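Local coordinates for protein lysine-sensitive aspartokinase 3 (Escherichia coli, PDB 2J0W) that phosphorylates L-aspartate with ATP to give 4-phospho-L-aspartate and ADP, the first step of lysine biosynthesis, under feedback inhibition by lysine, at residues Arg300-Gln308 with Gly433-His444. Residues are numbered along the deposited sequence; the frame is centred on the assembly and turned at random.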
ATOM      1  N   ARG A 300       5.259 -22.418  -0.981  1.00 64.43           N
ATOM      2  CA  ARG A 300       5.920 -23.079  -2.105  1.00 62.74           C
ATOM      3  C   ARG A 300       7.383 -22.712  -2.156  1.00 61.09           C
ATOM      4  O   ARG A 300       8.244 -23.584  -2.207  1.00 61.72           O
ATOM      5  CB  ARG A 300       5.305 -22.681  -3.444  1.00 63.03           C
ATOM      6  CG  ARG A 300       4.023 -23.382  -3.813  1.00 69.86           C
ATOM      7  CD  ARG A 300       4.225 -24.729  -4.494  1.00 62.78           C
ATOM      8  NE  ARG A 300       2.953 -25.150  -5.076  1.00 67.30           N
ATOM      9  CZ  ARG A 300       2.707 -26.335  -5.627  1.00 74.41           C
ATOM     10  NH1 ARG A 300       3.654 -27.261  -5.685  1.00 74.14           N
ATOM     11  NH2 ARG A 300       1.501 -26.587  -6.126  1.00 77.92           N
ATOM     12  N   ALA A 301       7.663 -21.414  -2.139  1.00 61.58           N
ATOM     13  CA  ALA A 301       9.039 -20.970  -2.235  1.00 59.33           C
ATOM     14  C   ALA A 301       9.281 -19.535  -1.819  1.00 57.69           C
ATOM     15  O   ALA A 301       8.377 -18.824  -1.402  1.00 59.61           O
ATOM     16  CB  ALA A 301       9.521 -21.166  -3.654  1.00 58.02           C
ATOM     17  N   LEU A 302      10.536 -19.132  -1.944  1.00 55.89           N
ATOM     18  CA  LEU A 302      10.973 -17.787  -1.628  1.00 54.99           C
ATOM     19  C   LEU A 302      11.614 -17.244  -2.899  1.00 54.63           C
ATOM     20  O   LEU A 302      12.258 -17.983  -3.642  1.00 56.31           O
ATOM     21  CB  LEU A 302      12.002 -17.813  -0.501  1.00 56.77           C
ATOM     22  CG  LEU A 302      11.536 -18.454   0.807  1.00 58.72           C
ATOM     23  CD1 LEU A 302      12.715 -18.573   1.752  1.00 39.93           C
ATOM     24  CD2 LEU A 302      10.421 -17.618   1.430  1.00 58.11           C
ATOM     25  N   ALA A 303      11.422 -15.955  -3.151  1.00 54.20           N
ATOM     26  CA  ALA A 303      11.977 -15.297  -4.330  1.00 46.99           C
ATOM     27  C   ALA A 303      12.677 -14.019  -3.898  1.00 45.32           C
ATOM     28  O   ALA A 303      12.188 -13.287  -3.032  1.00 43.75           O
ATOM     29  CB  ALA A 303      10.872 -14.981  -5.321  1.00 26.30           C
ATOM     30  N   LEU A 304      13.825 -13.758  -4.510  1.00 47.26           N
ATOM     31  CA  LEU A 304      14.619 -12.575  -4.204  1.00 48.86           C
ATOM     32  C   LEU A 304      14.695 -11.651  -5.415  1.00 49.70           C
ATOM     33  O   LEU A 304      14.924 -12.104  -6.534  1.00 49.89           O
ATOM     34  CB  LEU A 304      16.024 -13.010  -3.797  1.00 46.23           C
ATOM     35  CG  LEU A 304      17.098 -11.943  -3.598  1.00 57.41           C
ATOM     36  CD1 LEU A 304      16.853 -11.167  -2.301  1.00 53.43           C
ATOM     37  CD2 LEU A 304      18.455 -12.641  -3.555  1.00 59.61           C
ATOM     38  N   ARG A 305      14.472 -10.359  -5.192  1.00 51.68           N
ATOM     39  CA  ARG A 305      14.555  -9.362  -6.263  1.00 50.96           C
ATOM     40  C   ARG A 305      15.509  -8.286  -5.748  1.00 52.50           C
ATOM     41  O   ARG A 305      15.186  -7.525  -4.838  1.00 53.01           O
ATOM     42  CB  ARG A 305      13.179  -8.765  -6.562  1.00 50.17           C
ATOM     43  CG  ARG A 305      13.040  -8.275  -7.990  1.00 51.49           C
ATOM     44  CD  ARG A 305      11.585  -8.015  -8.372  1.00 50.84           C
ATOM     45  NE  ARG A 305      11.043  -6.801  -7.760  1.00 45.45           N
ATOM     46  CZ  ARG A 305       9.768  -6.443  -7.857  1.00 44.93           C
ATOM     47  NH1 ARG A 305       8.917  -7.205  -8.539  1.00 40.19           N
ATOM     48  NH2 ARG A 305       9.340  -5.333  -7.277  1.00 48.59           N
ATOM     49  N   ARG A 306      16.698  -8.249  -6.334  1.00 56.12           N
ATOM     50  CA  ARG A 306      17.750  -7.320  -5.938  1.00 55.65           C
ATOM     51  C   ARG A 306      17.714  -5.925  -6.539  1.00 51.86           C
ATOM     52  O   ARG A 306      17.072  -5.683  -7.559  1.00 45.73           O
ATOM     53  CB  ARG A 306      19.109  -7.929  -6.262  1.00 60.55           C
ATOM     54  CG  ARG A 306      19.501  -9.068  -5.373  1.00 74.24           C
ATOM     55  CD  ARG A 306      20.954  -8.922  -5.018  1.00 86.66           C
ATOM     56  NE  ARG A 306      21.285  -9.624  -3.789  1.00 96.15           N
ATOM     57  CZ  ARG A 306      21.874  -9.045  -2.748  1.00103.46           C
ATOM     58  NH1 ARG A 306      22.189  -7.755  -2.795  1.00 97.36           N
ATOM     59  NH2 ARG A 306      22.165  -9.761  -1.672  1.00110.71           N
ATOM     60  N   ASN A 307      18.464  -5.029  -5.902  1.00 52.62           N
ATOM     61  CA  ASN A 307      18.584  -3.644  -6.336  1.00 55.10           C
ATOM     62  C   ASN A 307      17.247  -2.945  -6.463  1.00 56.68           C
ATOM     63  O   ASN A 307      16.948  -2.299  -7.473  1.00 57.15           O
ATOM     64  CB  ASN A 307      19.327  -3.572  -7.660  1.00 50.92           C
ATOM     65  CG  ASN A 307      20.572  -4.409  -7.651  1.00 58.18           C
ATOM     66  OD1 ASN A 307      21.365  -4.337  -6.712  1.00 61.53           O
ATOM     67  ND2 ASN A 307      20.758  -5.216  -8.700  1.00 54.70           N
ATOM     68  N   GLN A 308      16.438  -3.085  -5.426  1.00 54.52           N
ATOM     69  CA  GLN A 308      15.149  -2.446  -5.415  1.00 53.68           C
ATOM     70  C   GLN A 308      15.369  -1.029  -4.893  1.00 51.47           C
ATOM     71  O   GLN A 308      16.353  -0.745  -4.210  1.00 49.93           O
ATOM     72  CB  GLN A 308      14.191  -3.223  -4.514  1.00 48.21           C
ATOM     73  CG  GLN A 308      14.050  -4.682  -4.913  1.00 43.64           C
ATOM     74  CD  GLN A 308      13.437  -4.875  -6.294  1.00 47.67           C
ATOM     75  OE1 GLN A 308      12.253  -4.628  -6.504  1.00 42.36           O
ATOM     76  NE2 GLN A 308      14.247  -5.324  -7.241  1.00 50.34           N
ATOM     77  N   GLY A 433      20.354  -4.724   1.022  1.00 60.77           N
ATOM     78  CA  GLY A 433      21.010  -5.614   0.080  1.00 62.25           C
ATOM     79  C   GLY A 433      21.985  -6.649   0.628  1.00 63.20           C
ATOM     80  O   GLY A 433      21.807  -7.844   0.397  1.00 64.12           O
ATOM     81  N   GLU A 434      23.014  -6.210   1.348  1.00 62.50           N
ATOM     82  CA  GLU A 434      24.021  -7.130   1.889  1.00 64.38           C
ATOM     83  C   GLU A 434      23.519  -8.297   2.743  1.00 62.18           C
ATOM     84  O   GLU A 434      24.167  -9.344   2.799  1.00 61.67           O
ATOM     85  CB  GLU A 434      25.086  -6.357   2.681  1.00 67.15           C
ATOM     86  CG  GLU A 434      24.538  -5.322   3.643  1.00 81.30           C
ATOM     87  CD  GLU A 434      24.012  -4.087   2.923  1.00 96.46           C
ATOM     88  OE1 GLU A 434      22.783  -3.848   2.945  1.00 96.91           O
ATOM     89  OE2 GLU A 434      24.835  -3.357   2.326  1.00101.06           O
ATOM     90  N   ASP A 435      22.383  -8.128   3.410  1.00 60.95           N
ATOM     91  CA  ASP A 435      21.839  -9.195   4.255  1.00 64.41           C
ATOM     92  C   ASP A 435      20.849 -10.066   3.470  1.00 65.50           C
ATOM     93  O   ASP A 435      20.354 -11.080   3.974  1.00 64.97           O
ATOM     94  CB  ASP A 435      21.120  -8.597   5.476  1.00 68.39           C
ATOM     95  CG  ASP A 435      22.018  -7.703   6.323  1.00 72.01           C
ATOM     96  OD1 ASP A 435      21.497  -7.036   7.244  1.00 68.20           O
ATOM     97  OD2 ASP A 435      23.241  -7.667   6.073  1.00 80.30           O
ATOM     98  N   ALA A 436      20.577  -9.666   2.232  1.00 64.62           N
ATOM     99  CA  ALA A 436      19.629 -10.362   1.370  1.00 65.37           C
ATOM    100  C   ALA A 436      19.665 -11.894   1.360  1.00 66.13           C
ATOM    101  O   ALA A 436      18.701 -12.546   1.764  1.00 64.51           O
ATOM    102  CB  ALA A 436      19.762  -9.838  -0.053  1.00 65.88           C
ATOM    103  N   GLU A 437      20.762 -12.476   0.892  1.00 68.82           N
ATOM    104  CA  GLU A 437      20.844 -13.929   0.815  1.00 71.42           C
ATOM    105  C   GLU A 437      20.799 -14.668   2.153  1.00 72.25           C
ATOM    106  O   GLU A 437      20.137 -15.707   2.258  1.00 71.88           O
ATOM    107  CB  GLU A 437      22.083 -14.341   0.018  1.00 71.59           C
ATOM    108  CG  GLU A 437      22.071 -13.819  -1.404  1.00 67.54           C
ATOM    109  CD  GLU A 437      23.183 -14.387  -2.254  1.00 69.98           C
ATOM    110  OE1 GLU A 437      24.326 -14.488  -1.758  1.00 80.52           O
ATOM    111  OE2 GLU A 437      22.921 -14.719  -3.427  1.00 65.40           O
ATOM    112  N   GLN A 438      21.485 -14.148   3.171  1.00 71.65           N
ATOM    113  CA  GLN A 438      21.470 -14.807   4.477  1.00 72.95           C
ATOM    114  C   GLN A 438      20.018 -14.945   4.972  1.00 72.11           C
ATOM    115  O   GLN A 438      19.667 -15.914   5.656  1.00 73.07           O
ATOM    116  CB  GLN A 438      22.305 -14.026   5.499  1.00 72.44           C
ATOM    117  CG  GLN A 438      22.508 -14.801   6.794  1.00 78.32           C
ATOM    118  CD  GLN A 438      23.112 -13.970   7.915  1.00 82.87           C
ATOM    119  OE1 GLN A 438      23.281 -14.452   9.036  1.00 82.68           O
ATOM    120  NE2 GLN A 438      23.432 -12.719   7.621  1.00 83.94           N
ATOM    121  N   VAL A 439      19.177 -13.979   4.617  1.00 67.21           N
ATOM    122  CA  VAL A 439      17.775 -14.020   4.996  1.00 63.43           C
ATOM    123  C   VAL A 439      17.093 -15.153   4.229  1.00 62.29           C
ATOM    124  O   VAL A 439      16.414 -15.991   4.818  1.00 62.77           O
ATOM    125  CB  VAL A 439      17.077 -12.679   4.671  1.00 65.65           C
ATOM    126  CG1 VAL A 439      15.567 -12.804   4.851  1.00 57.72           C
ATOM    127  CG2 VAL A 439      17.621 -11.587   5.575  1.00 64.99           C
ATOM    128  N   VAL A 440      17.282 -15.179   2.915  1.00 60.83           N
ATOM    129  CA  VAL A 440      16.679 -16.213   2.082  1.00 64.06           C
ATOM    130  C   VAL A 440      17.024 -17.598   2.609  1.00 66.39           C
ATOM    131  O   VAL A 440      16.200 -18.520   2.597  1.00 64.06           O
ATOM    132  CB  VAL A 440      17.175 -16.104   0.644  1.00 60.70           C
ATOM    133  CG1 VAL A 440      16.582 -17.213  -0.203  1.00 46.46           C
ATOM    134  CG2 VAL A 440      16.802 -14.747   0.099  1.00 65.46           C
ATOM    135  N   GLN A 441      18.259 -17.733   3.074  1.00 67.26           N
ATOM    136  CA  GLN A 441      18.736 -18.993   3.611  1.00 69.70           C
ATOM    137  C   GLN A 441      18.043 -19.273   4.939  1.00 69.17           C
ATOM    138  O   GLN A 441      17.421 -20.323   5.112  1.00 67.70           O
ATOM    139  CB  GLN A 441      20.255 -18.927   3.795  1.00 75.11           C
ATOM    140  CG  GLN A 441      21.037 -18.931   2.483  1.00 75.64           C
ATOM    141  CD  GLN A 441      22.381 -18.225   2.590  1.00 79.28           C
ATOM    142  OE1 GLN A 441      23.180 -18.251   1.656  1.00 76.80           O
ATOM    143  NE2 GLN A 441      22.631 -17.582   3.728  1.00 78.66           N
ATOM    144  N   LYS A 442      18.126 -18.327   5.869  1.00 67.66           N
ATOM    145  CA  LYS A 442      17.491 -18.532   7.154  1.00 70.60           C
ATOM    146  C   LYS A 442      16.036 -18.958   7.028  1.00 72.55           C
ATOM    147  O   LYS A 442      15.623 -19.908   7.688  1.00 76.97           O
ATOM    148  CB  LYS A 442      17.598 -17.280   8.014  1.00 74.74           C
ATOM    149  CG  LYS A 442      18.980 -17.076   8.615  1.00 87.97           C
ATOM    150  CD  LYS A 442      19.397 -18.270   9.477  1.00 99.86           C
ATOM    151  CE  LYS A 442      20.803 -18.078  10.037  1.00106.39           C
ATOM    152  NZ  LYS A 442      20.951 -16.764  10.740  1.00106.24           N
ATOM    153  N   LEU A 443      15.265 -18.275   6.185  1.00 72.20           N
ATOM    154  CA  LEU A 443      13.850 -18.613   5.995  1.00 72.59           C
ATOM    155  C   LEU A 443      13.663 -20.020   5.463  1.00 71.44           C
ATOM    156  O   LEU A 443      13.060 -20.878   6.105  1.00 70.99           O
ATOM    157  CB  LEU A 443      13.191 -17.651   5.010  1.00 75.58           C
ATOM    158  CG  LEU A 443      13.036 -16.182   5.378  1.00 80.38           C
ATOM    159  CD1 LEU A 443      12.351 -15.490   4.220  1.00 81.68           C
ATOM    160  CD2 LEU A 443      12.216 -16.028   6.648  1.00 82.92           C
ATOM    161  N   HIS A 444      14.178 -20.224   4.259  1.00 72.09           N
ATOM    162  CA  HIS A 444      14.111 -21.503   3.551  1.00 71.38           C
ATOM    163  C   HIS A 444      14.378 -22.668   4.492  1.00 72.28           C
ATOM    164  O   HIS A 444      13.665 -23.682   4.476  1.00 67.79           O
ATOM    165  CB  HIS A 444      15.150 -21.502   2.417  1.00 62.81           C
ATOM    166  CG  HIS A 444      14.962 -22.598   1.423  1.00 50.27           C
ATOM    167  ND1 HIS A 444      15.623 -23.801   1.512  1.00 53.30           N
ATOM    168  CD2 HIS A 444      14.146 -22.689   0.347  1.00 47.35           C
ATOM    169  CE1 HIS A 444      15.219 -24.592   0.532  1.00 54.80           C
ATOM    170  NE2 HIS A 444      14.324 -23.941  -0.187  1.00 54.60           N
TER
HETATM  171  O   HOH W   1      21.150 -12.454  -5.248  1.00 49.12           O
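L302 sets CG beside its backbone N (chi1 -58°), whereas L304 sets CG beside its carbonyl carbon, anti to the N; the antiparallel run of strand 300-306 and helix 436-444 then brings the two leucines to different turns. CD1 of L302 does most of the touching: it lies 3.4 Å from L443 CB and 3.6 Å from V440 O, and against the backbone N of H444, and the L302 and L443 side chains cross at a slant. L304 reaches the preceding turns, its CD1 3.9 Å from A436 CB and 4.3 Å from V440 CG2. The axes of the strand and this helix, at 174°, have a closest approach of 9.4 Å, so alternate strand residues meet successive turns, the packing of a helix against a sheet in an ACT domain. Strand 386-393 widens the apolar layer, with L391 against L302 and V389 against L443. At the other end R306, bent at chi2, carries its guanidinium to G433. NH2 makes a weak hydrogen bond to G433 O at 2.8 Å (N-H...O 127°), although crowding in the model leaves both atoms less certain. A water weakly bridges R306 NE and E437 OE2. H444 packs its CB near L302 CD1, while its NE2 bonds to T228 and its ND1 to E449. The chemistry is therefore mainly apolar, carried by leucine methyls packed on the helix, with a weak polar fringe at R306; the nearest E437 carboxylate oxygen, OE1, stays 5.2 Å from R306 NH2, so any electrostatic attraction there probably acts without direct contact.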